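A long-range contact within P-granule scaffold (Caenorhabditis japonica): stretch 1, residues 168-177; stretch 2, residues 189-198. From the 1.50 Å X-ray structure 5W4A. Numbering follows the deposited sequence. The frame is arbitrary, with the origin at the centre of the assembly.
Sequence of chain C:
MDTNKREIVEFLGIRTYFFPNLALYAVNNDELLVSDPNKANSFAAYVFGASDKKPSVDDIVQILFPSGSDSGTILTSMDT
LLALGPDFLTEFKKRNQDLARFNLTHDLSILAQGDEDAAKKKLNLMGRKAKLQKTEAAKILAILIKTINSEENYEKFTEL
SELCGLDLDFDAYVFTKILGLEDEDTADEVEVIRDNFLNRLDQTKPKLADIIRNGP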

ATOM      1  N   LEU C 168       1.090   8.219   7.505  1.00 16.15           N
ATOM      2  CA  LEU C 168       2.364   8.408   8.196  1.00 15.37           C
ATOM      3  C   LEU C 168       3.349   9.182   7.320  1.00 14.29           C
ATOM      4  O   LEU C 168       4.567   8.959   7.364  1.00 15.63           O
ATOM      5  CB  LEU C 168       2.925   7.050   8.637  1.00 15.40           C
ATOM      6  CG  LEU C 168       2.110   6.354   9.732  1.00 15.33           C
ATOM      7  CD1 LEU C 168       2.638   4.966   9.989  1.00 17.48           C
ATOM      8  CD2 LEU C 168       2.077   7.197  11.021  1.00 17.92           C
ATOM      9  N   ASP C 169       2.825  10.163   6.576  1.00 16.28           N
ATOM     10  CA  ASP C 169       3.657  11.060   5.778  1.00 16.61           C
ATOM     11  C   ASP C 169       4.773  11.709   6.588  1.00 16.77           C
ATOM     12  O   ASP C 169       5.878  11.886   6.066  1.00 16.16           O
ATOM     13  CB  ASP C 169       2.767  12.121   5.115  1.00 17.54           C
ATOM     14  CG  ASP C 169       1.581  11.495   4.413  1.00 19.90           C
ATOM     15  OD1 ASP C 169       0.635  11.061   5.129  1.00 18.96           O
ATOM     16  OD2 ASP C 169       1.644  11.393   3.164  1.00 18.72           O
ATOM     17  N   PHE C 170       4.518  12.075   7.853  1.00 16.68           N
ATOM     18  CA  PHE C 170       5.583  12.630   8.677  1.00 17.26           C
ATOM     19  C   PHE C 170       6.775  11.680   8.763  1.00 16.82           C
ATOM     20  O   PHE C 170       7.931  12.098   8.635  1.00 15.74           O
ATOM     21  CB  PHE C 170       5.044  12.937  10.082  1.00 14.93           C
ATOM     22  CG  PHE C 170       6.081  13.371  11.061  1.00 16.46           C
ATOM     23  CD1 PHE C 170       6.755  14.584  10.866  1.00 19.01           C
ATOM     24  CD2 PHE C 170       6.400  12.601  12.172  1.00 18.31           C
ATOM     25  CE1 PHE C 170       7.678  15.028  11.794  1.00 19.14           C
ATOM     26  CE2 PHE C 170       7.334  13.062  13.111  1.00 19.61           C
ATOM     27  CZ  PHE C 170       7.971  14.262  12.898  1.00 17.71           C
ATOM     28  N   ASP C 171       6.519  10.404   9.012  1.00 16.49           N
ATOM     29  CA  ASP C 171       7.614   9.459   9.174  1.00 16.25           C
ATOM     30  C   ASP C 171       8.365   9.298   7.859  1.00 15.63           C
ATOM     31  O   ASP C 171       9.610   9.228   7.858  1.00 16.68           O
ATOM     32  CB  ASP C 171       7.087   8.108   9.651  1.00 15.26           C
ATOM     33  CG  ASP C 171       6.590   8.115  11.077  1.00 17.17           C
ATOM     34  OD1 ASP C 171       6.771   9.152  11.766  1.00 18.05           O
ATOM     35  OD2 ASP C 171       6.014   7.074  11.503  1.00 16.10           O
ATOM     36  N   ALA C 172       7.632   9.202   6.742  1.00 17.91           N
ATOM     37  CA  ALA C 172       8.291   9.092   5.445  1.00 15.67           C
ATOM     38  C   ALA C 172       9.169  10.300   5.190  1.00 18.20           C
ATOM     39  O   ALA C 172      10.299  10.163   4.698  1.00 17.79           O
ATOM     40  CB  ALA C 172       7.253   8.922   4.331  1.00 17.18           C
ATOM     41  N   TYR C 173       8.686  11.486   5.571  1.00 16.58           N
ATOM     42  CA  TYR C 173       9.449  12.724   5.400  1.00 18.11           C
ATOM     43  C   TYR C 173      10.705  12.731   6.263  1.00 17.38           C
ATOM     44  O   TYR C 173      11.789  13.093   5.787  1.00 18.47           O
ATOM     45  CB  TYR C 173       8.563  13.932   5.720  1.00 16.42           C
ATOM     46  CG  TYR C 173       9.247  15.239   5.400  1.00 20.27           C
ATOM     47  CD1 TYR C 173       9.460  15.600   4.071  1.00 26.70           C
ATOM     48  CD2 TYR C 173       9.724  16.062   6.390  1.00 23.79           C
ATOM     49  CE1 TYR C 173      10.105  16.756   3.737  1.00 30.53           C
ATOM     50  CE2 TYR C 173      10.367  17.287   6.052  1.00 25.21           C
ATOM     51  CZ  TYR C 173      10.550  17.594   4.725  1.00 26.96           C
ATOM     52  OH  TYR C 173      11.203  18.745   4.308  1.00 29.40           O
ATOM     53  N   VAL C 174      10.577  12.359   7.540  1.00 17.34           N
ATOM     54  CA  VAL C 174      11.743  12.303   8.425  1.00 18.61           C
ATOM     55  C   VAL C 174      12.781  11.335   7.881  1.00 19.40           C
ATOM     56  O   VAL C 174      13.969  11.668   7.796  1.00 18.24           O
ATOM     57  CB  VAL C 174      11.337  11.917   9.854  1.00 16.36           C
ATOM     58  CG1 VAL C 174      12.566  11.759  10.745  1.00 19.03           C
ATOM     59  CG2 VAL C 174      10.383  12.961  10.489  1.00 19.10           C
ATOM     60  N   PHE C 175      12.366  10.113   7.512  1.00 18.23           N
ATOM     61  CA  PHE C 175      13.334   9.160   6.943  1.00 17.66           C
ATOM     62  C   PHE C 175      13.996   9.723   5.690  1.00 18.49           C
ATOM     63  O   PHE C 175      15.202   9.550   5.489  1.00 19.06           O
ATOM     64  CB  PHE C 175      12.672   7.814   6.609  1.00 18.54           C
ATOM     65  CG  PHE C 175      12.403   6.923   7.815  1.00 18.31           C
ATOM     66  CD1 PHE C 175      13.455   6.467   8.616  1.00 18.23           C
ATOM     67  CD2 PHE C 175      11.100   6.492   8.127  1.00 18.39           C
ATOM     68  CE1 PHE C 175      13.230   5.626   9.719  1.00 19.82           C
ATOM     69  CE2 PHE C 175      10.880   5.633   9.221  1.00 17.97           C
ATOM     70  CZ  PHE C 175      11.936   5.220  10.022  1.00 18.22           C
ATOM     71  N   THR C 176      13.223  10.368   4.819  1.00 18.79           N
ATOM     72  CA  THR C 176      13.798  10.945   3.613  1.00 19.44           C
ATOM     73  C   THR C 176      14.876  11.962   3.961  1.00 19.75           C
ATOM     74  O   THR C 176      15.963  11.957   3.362  1.00 22.86           O
ATOM     75  CB  THR C 176      12.692  11.579   2.770  1.00 21.44           C
ATOM     76  OG1 THR C 176      11.848  10.542   2.235  1.00 21.69           O
ATOM     77  CG2 THR C 176      13.249  12.395   1.626  1.00 21.99           C
ATOM     78  N   LYS C 177      14.605  12.828   4.939  1.00 19.58           N
ATOM     79  CA  LYS C 177      15.574  13.847   5.344  1.00 23.85           C
ATOM     80  C   LYS C 177      16.829  13.210   5.934  1.00 24.38           C
ATOM     81  O   LYS C 177      17.957  13.569   5.552  1.00 25.13           O
ATOM     82  CB  LYS C 177      14.935  14.808   6.365  1.00 23.22           C
ATOM     83  CG  LYS C 177      13.868  15.761   5.816  1.00 28.74           C
ATOM     84  CD  LYS C 177      14.464  16.913   5.013  1.00 40.73           C
ATOM     85  CE  LYS C 177      15.299  17.828   5.894  1.00 40.76           C
ATOM     86  NZ  LYS C 177      15.742  19.053   5.173  1.00 44.98           N
ATOM     87  N   GLU C 189       8.255  13.197  -5.947  1.00 20.51           N
ATOM     88  CA  GLU C 189       7.502  12.428  -4.969  1.00 18.31           C
ATOM     89  C   GLU C 189       7.743  12.937  -3.552  1.00 17.55           C
ATOM     90  O   GLU C 189       6.810  12.981  -2.744  1.00 18.76           O
ATOM     91  CB  GLU C 189       7.870  10.951  -5.076  1.00 17.29           C
ATOM     92  CG  GLU C 189       7.369  10.329  -6.387  1.00 19.42           C
ATOM     93  CD  GLU C 189       8.093   9.069  -6.797  1.00 18.54           C
ATOM     94  OE1 GLU C 189       8.520   8.274  -5.928  1.00 20.89           O
ATOM     95  OE2 GLU C 189       8.264   8.860  -8.041  1.00 19.84           O
ATOM     96  N   VAL C 190       8.992  13.304  -3.236  1.00 18.54           N
ATOM     97  CA  VAL C 190       9.285  13.889  -1.927  1.00 18.25           C
ATOM     98  C   VAL C 190       8.451  15.143  -1.718  1.00 20.32           C
ATOM     99  O   VAL C 190       7.900  15.369  -0.634  1.00 19.38           O
ATOM    100  CB  VAL C 190      10.781  14.185  -1.786  1.00 20.29           C
ATOM    101  CG1 VAL C 190      11.083  14.950  -0.464  1.00 22.03           C
ATOM    102  CG2 VAL C 190      11.599  12.898  -1.840  1.00 22.79           C
ATOM    103  N   GLU C 191       8.286  15.947  -2.779  1.00 21.74           N
ATOM    104  CA  GLU C 191       7.464  17.149  -2.657  1.00 22.41           C
ATOM    105  C   GLU C 191       6.013  16.823  -2.307  1.00 20.67           C
ATOM    106  O   GLU C 191       5.401  17.515  -1.491  1.00 20.43           O
ATOM    107  CB  GLU C 191       7.550  17.990  -3.936  1.00 26.60           C
ATOM    108  CG  GLU C 191       6.766  19.270  -3.808  1.00 29.02           C
ATOM    109  CD  GLU C 191       6.806  20.134  -5.054  1.00 44.23           C
ATOM    110  OE1 GLU C 191       6.825  19.585  -6.180  1.00 49.09           O
ATOM    111  OE2 GLU C 191       6.804  21.372  -4.891  1.00 46.98           O
ATOM    112  N   VAL C 192       5.438  15.761  -2.893  1.00 19.30           N
ATOM    113  CA  VAL C 192       4.087  15.360  -2.541  1.00 18.79           C
ATOM    114  C   VAL C 192       4.007  14.928  -1.065  1.00 18.06           C
ATOM    115  O   VAL C 192       3.066  15.288  -0.341  1.00 19.28           O
ATOM    116  CB  VAL C 192       3.587  14.246  -3.485  1.00 19.61           C
ATOM    117  CG1 VAL C 192       2.219  13.751  -3.024  1.00 22.12           C
ATOM    118  CG2 VAL C 192       3.561  14.737  -4.928  1.00 22.19           C
ATOM    119  N   ILE C 193       4.972  14.124  -0.604  1.00 17.09           N
ATOM    120  CA  ILE C 193       5.003  13.679   0.784  1.00 15.64           C
ATOM    121  C   ILE C 193       5.096  14.879   1.718  1.00 16.56           C
ATOM    122  O   ILE C 193       4.367  14.964   2.712  1.00 17.03           O
ATOM    123  CB  ILE C 193       6.171  12.708   1.024  1.00 19.45           C
ATOM    124  CG1 ILE C 193       5.966  11.437   0.204  1.00 17.34           C
ATOM    125  CG2 ILE C 193       6.297  12.347   2.512  1.00 19.69           C
ATOM    126  CD1 ILE C 193       7.114  10.449   0.266  1.00 20.13           C
ATOM    127  N   ARG C 194       6.015  15.784   1.413  1.00 17.59           N
ATOM    128  CA  ARG C 194       6.157  17.015   2.196  1.00 20.64           C
ATOM    129  C   ARG C 194       4.846  17.780   2.241  1.00 21.52           C
ATOM    130  O   ARG C 194       4.401  18.222   3.309  1.00 20.65           O
ATOM    131  CB  ARG C 194       7.255  17.874   1.609  1.00 19.59           C
ATOM    132  CG  ARG C 194       7.541  19.173   2.387  1.00 23.82           C
ATOM    133  CD  ARG C 194       8.594  20.014   1.669  1.00 29.94           C
ATOM    134  NE  ARG C 194       9.931  19.408   1.655  1.00 42.75           N
ATOM    135  CZ  ARG C 194      10.578  18.938   0.574  1.00 50.91           C
ATOM    136  NH1 ARG C 194      10.041  18.985  -0.647  1.00 36.71           N
ATOM    137  NH2 ARG C 194      11.793  18.412   0.716  1.00 43.34           N
ATOM    138  N   ASP C 195       4.205  17.949   1.086  1.00 21.43           N
ATOM    139  CA  ASP C 195       2.955  18.698   1.041  1.00 19.09           C
ATOM    140  C   ASP C 195       1.836  18.005   1.807  1.00 20.68           C
ATOM    141  O   ASP C 195       1.027  18.683   2.446  1.00 20.73           O
ATOM    142  CB  ASP C 195       2.554  18.967  -0.406  1.00 22.00           C
ATOM    143  CG  ASP C 195       3.394  20.066  -1.046  1.00 32.36           C
ATOM    144  OD1 ASP C 195       4.095  20.805  -0.313  1.00 35.43           O
ATOM    145  OD2 ASP C 195       3.378  20.190  -2.295  1.00 32.94           O
ATOM    146  N   ASN C 196       1.772  16.658   1.783  1.00 19.00           N
ATOM    147  CA  ASN C 196       0.810  15.931   2.612  1.00 18.30           C
ATOM    148  C   ASN C 196       1.009  16.243   4.097  1.00 18.19           C
ATOM    149  O   ASN C 196       0.047  16.480   4.831  1.00 19.98           O
ATOM    150  CB  ASN C 196       0.931  14.423   2.406  1.00 17.37           C
ATOM    151  CG  ASN C 196       0.416  13.974   1.058  1.00 18.70           C
ATOM    152  OD1 ASN C 196      -0.206  14.738   0.287  1.00 21.28           O
ATOM    153  ND2 ASN C 196       0.684  12.701   0.756  1.00 18.20           N
ATOM    154  N   PHE C 197       2.260  16.237   4.546  1.00 20.48           N
ATOM    155  CA  PHE C 197       2.550  16.574   5.937  1.00 19.37           C
ATOM    156  C   PHE C 197       2.212  18.037   6.230  1.00 20.69           C
ATOM    157  O   PHE C 197       1.533  18.329   7.234  1.00 22.46           O
ATOM    158  CB  PHE C 197       4.018  16.282   6.248  1.00 18.49           C
ATOM    159  CG  PHE C 197       4.421  16.681   7.635  1.00 16.99           C
ATOM    160  CD1 PHE C 197       3.622  16.352   8.715  1.00 19.39           C
ATOM    161  CD2 PHE C 197       5.607  17.334   7.859  1.00 20.58           C
ATOM    162  CE1 PHE C 197       3.973  16.738  10.028  1.00 18.41           C
ATOM    163  CE2 PHE C 197       5.973  17.692   9.179  1.00 21.46           C
ATOM    164  CZ  PHE C 197       5.151  17.375  10.236  1.00 19.39           C
ATOM    165  N   LEU C 198       2.654  18.956   5.360  1.00 20.07           N
ATOM    166  CA  LEU C 198       2.331  20.380   5.541  1.00 21.13           C
ATOM    167  C   LEU C 198       0.814  20.614   5.602  1.00 24.90           C
ATOM    168  O   LEU C 198       0.338  21.501   6.341  1.00 23.91           O
ATOM    169  CB  LEU C 198       2.975  21.216   4.426  1.00 20.61           C
ATOM    170  CG  LEU C 198       4.495  21.363   4.436  1.00 21.81           C
ATOM    171  CD1 LEU C 198       5.084  21.916   3.162  1.00 28.26           C
ATOM    172  CD2 LEU C 198       4.896  22.298   5.617  1.00 33.16           C
TER

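Two helices, residues 169-177 and 189-198, pack with their N-to-C directions 132° apart and their axes 8.7 Å apart at closest approach. The start of the first lies beside the later part of the second, and the side chains meet in that order: Asp 169 and Phe 170 with Asn 196 and Phe 197, Tyr 173 with Ile 193 and Arg 194, Thr 176 with Val 190.

Asp 169 stands where the backbones come close, its CA 5.6 Å from the CA of Phe 197. Its CB points toward the other helix, and chi1 in the m well (-50°) carries the short carboxylate to Asn 196, also m at chi1 (-71°) and also directed toward its partner. Asn 196 ND2 donates to Asp 169 OD2 at 2.9 Å. An amide suits this place because it offers N-H groups to a carboxylate; both carboxylate oxygens have further partners elsewhere in the structure.

Phe 170 and Phe 197 both adopt t at chi1; CA-to-CB points sideways to the other helix in both, and the rings meet. Their centroids are 5.0 Å apart and their planes at 46°, an oblique pair. Phe 170 CD1 lies over one face of the Phe 197 ring, 3.3 Å from Phe 197 CZ, while Phe 170 CB sits 4.2 Å from the centroid of the Phe 197 ring, close enough for a CH-pi contact. The face of Phe 197 thus meets both a ring carbon and the CB methylene of Phe 170.

Ile 193 points toward the first helix with chi1 m and chi2 t. Ile 193 CG2 lies 3.6 Å from Asp 169 O, 4.0 Å from Ala 172 CB and 4.2 Å from Tyr 173 CB. The small side chain of Ala 172, itself directed toward the second helix, packs against this methyl.

Tyr 173 begins sideways, but its t rotamer (chi1 -173°) brings the far end of the ring nearer the second helix. There Arg 194 NE donates to Tyr 173 OH at 3.0 Å. Arg 194 is extended through chi1 and chi2, both t, then turns at chi3 (m, -67°), and the hydroxyl meets the guanidinium at its edge, near its plane, as a hydrogen bond from NE requires.

Thr 176, m at chi1, gives its hydroxyl to its own helix: Thr 176 OG1 donates to Ala 172 O at 2.9 Å. The polar group is thereby satisfied within a buried site, and Thr 176 CG2 is left to meet Val 190 CG2 at 3.9 Å.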